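Local structure of serine acetyltransferase (Entamoeba histolytica, 3Q1X) at residues Val141-Cys145 and Gly146-Tyr150. The protein probably catalyses the transfer of an acetyl group to the hydroxyl of L-serine, a step in cysteine biosynthesis. Sequence-based numbering, arbitrary orientation.
Sequences VLYEC and GERYY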
loop_
_atom_site.group_PDB
_atom_site.type_symbol
_atom_site.label_atom_id
_atom_site.label_comp_id
_atom_site.label_asym_id
_atom_site.label_seq_id
_atom_site.Cartn_x
_atom_site.Cartn_y
_atom_site.Cartn_z
ATOM N N VAL A 141 15.148 17.928 3.234
ATOM C CA VAL A 141 16.394 18.716 3.082
ATOM C C VAL A 141 16.723 18.944 1.599
ATOM O O VAL A 141 17.135 20.039 1.204
ATOM C CB VAL A 141 17.591 18.104 3.856
ATOM C CG1 VAL A 141 18.827 18.977 3.713
ATOM C CG2 VAL A 141 17.251 17.967 5.325
ATOM N N LEU A 142 16.524 17.907 0.785
ATOM C CA LEU A 142 16.612 18.034 -0.665
ATOM C C LEU A 142 15.654 19.092 -1.202
ATOM O O LEU A 142 16.057 19.948 -1.999
ATOM C CB LEU A 142 16.363 16.691 -1.351
ATOM C CG LEU A 142 17.527 15.702 -1.352
ATOM C CD1 LEU A 142 17.103 14.416 -2.019
ATOM C CD2 LEU A 142 18.729 16.296 -2.071
ATOM N N TYR A 143 14.399 19.050 -0.756
ATOM C CA TYR A 143 13.410 20.024 -1.194
ATOM C C TYR A 143 13.867 21.431 -0.800
ATOM O O TYR A 143 13.814 22.365 -1.606
ATOM C CB TYR A 143 12.016 19.720 -0.623
ATOM C CG TYR A 143 10.927 20.579 -1.239
ATOM C CD1 TYR A 143 10.227 20.154 -2.374
ATOM C CD2 TYR A 143 10.625 21.836 -0.710
ATOM C CE1 TYR A 143 9.237 20.958 -2.952
ATOM C CE2 TYR A 143 9.654 22.644 -1.279
ATOM C CZ TYR A 143 8.959 22.204 -2.392
ATOM O OH TYR A 143 7.997 23.015 -2.948
ATOM N N GLU A 144 14.347 21.559 0.431
ATOM C CA GLU A 144 14.857 22.844 0.916
ATOM C C GLU A 144 16.063 23.384 0.122
ATOM O O GLU A 144 16.317 24.588 0.141
ATOM C CB GLU A 144 15.146 22.785 2.422
ATOM C CG GLU A 144 13.865 22.812 3.272
ATOM C CD GLU A 144 14.112 22.732 4.777
ATOM O OE1 GLU A 144 15.084 22.071 5.214
ATOM O OE2 GLU A 144 13.308 23.321 5.533
ATOM N N CYS A 145 16.789 22.514 -0.581
ATOM C CA CYS A 145 17.871 22.957 -1.478
ATOM C C CYS A 145 17.368 23.398 -2.848
ATOM O O CYS A 145 18.150 23.894 -3.678
ATOM C CB CYS A 145 18.915 21.866 -1.665
ATOM S SG CYS A 145 19.695 21.338 -0.184
ATOM N N GLY A 146 16.069 23.223 -3.080
ATOM C CA GLY A 146 15.452 23.594 -4.353
ATOM C C GLY A 146 15.230 22.437 -5.316
ATOM O O GLY A 146 14.766 22.643 -6.432
ATOM N N GLU A 147 15.558 21.221 -4.884
ATOM C CA GLU A 147 15.401 20.025 -5.700
ATOM C C GLU A 147 13.923 19.627 -5.756
ATOM O O GLU A 147 13.204 19.753 -4.762
ATOM C CB GLU A 147 16.289 18.895 -5.164
ATOM C CG GLU A 147 16.767 17.900 -6.218
ATOM C CD GLU A 147 15.725 16.856 -6.566
ATOM O OE1 GLU A 147 14.987 16.423 -5.650
ATOM O OE2 GLU A 147 15.640 16.458 -7.752
ATOM N N ARG A 148 13.468 19.169 -6.921
ATOM C CA ARG A 148 12.042 18.955 -7.128
ATOM C C ARG A 148 11.694 17.594 -7.731
ATOM O O ARG A 148 10.521 17.261 -7.867
ATOM C CB ARG A 148 11.467 20.086 -7.997
ATOM C CG ARG A 148 11.492 21.480 -7.341
ATOM C CD ARG A 148 10.455 21.560 -6.229
ATOM N NE ARG A 148 10.474 22.858 -5.564
ATOM C CZ ARG A 148 11.298 23.188 -4.570
ATOM N NH1 ARG A 148 12.187 22.317 -4.118
ATOM N NH2 ARG A 148 11.235 24.402 -4.032
ATOM N N TYR A 149 12.708 16.816 -8.090
ATOM C CA TYR A 149 12.489 15.547 -8.778
ATOM C C TYR A 149 12.823 14.315 -7.934
ATOM O O TYR A 149 11.932 13.507 -7.600
ATOM C CB TYR A 149 13.284 15.526 -10.083
ATOM C CG TYR A 149 12.649 16.360 -11.180
ATOM C CD1 TYR A 149 12.813 17.745 -11.204
ATOM C CD2 TYR A 149 11.883 15.769 -12.185
ATOM C CE1 TYR A 149 12.228 18.525 -12.193
ATOM C CE2 TYR A 149 11.290 16.548 -13.191
ATOM C CZ TYR A 149 11.471 17.927 -13.179
ATOM O OH TYR A 149 10.903 18.722 -14.153
ATOM N N TYR A 150 14.103 14.150 -7.604
ATOM C CA TYR A 150 14.518 12.957 -6.874
ATOM C C TYR A 150 13.893 12.871 -5.471
ATOM O O TYR A 150 13.518 11.777 -5.032
ATOM C CB TYR A 150 16.053 12.776 -6.862
ATOM C CG TYR A 150 16.503 11.713 -5.886
ATOM C CD1 TYR A 150 16.148 10.368 -6.059
ATOM C CD2 TYR A 150 17.255 12.056 -4.774
ATOM C CE1 TYR A 150 16.543 9.397 -5.129
ATOM C CE2 TYR A 150 17.662 11.105 -3.860
ATOM C CZ TYR A 150 17.306 9.783 -4.033
ATOM O OH TYR A 150 17.719 8.859 -3.097
HETATM O O HOH W 1 12.943 25.055 -1.828
#
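Y143 and G146 are joined where the helix 128-144 stops and the chain turns back: G146 N donates to Y143 O (2.8 Å) and E147 N to L142 O (3.2 Å), the two bonds of a Schellman motif. G146 has a positive phi of 100°, at which a CB would collide with the carbonyl oxygen of C145, so the place calls for glycine. Beyond it, the CA-H of Y143 points almost straight at E147 O.

The main side-chain contact is a cation-pi stack. R148 lays its guanidinium flat over one face of the Y143 ring, the planes 7° apart and R148 CZ 3.5 Å from the centroid of the Y143 ring. A bend at chi2 (-72°) brings the R148 chain back to that ring. In-plane N-H bonds fix its rotation: R148 NH1 reaches a lone pair of Y143 O at 3.0 Å and also E147 O, while a water bridges R148 NH2 to Y143 O. Y143 O is thus gripped by G146 N, R148 NH1 and the water. Arginine suits this place as a flat cation with several N-H groups, and tyrosine offers it an aromatic face.

The E147 carboxylate, able to accept several N-H groups, binds those of Y149, Y150 and C151 where helix 150-162 begins. E147 OE2 accepts from Y150 N at 2.8 Å through the syn lone pair and from Y149 N above the carboxylate plane, and N80 also binds it; OE1 takes C151 N. L142, a buried, branched apolar chain, sends CD1 to Y150 CD2 (3.6 Å).

The turn thus connects helix 128-144 to helix 150-162. L142 packs on C88 and I92 of helix 82-113, Y150 lies against helix 59-79 with its hydroxyl bonded to E37, and the Y143 hydroxyl bonds to E188, just after strand 185-186 of the left-handed beta-helix.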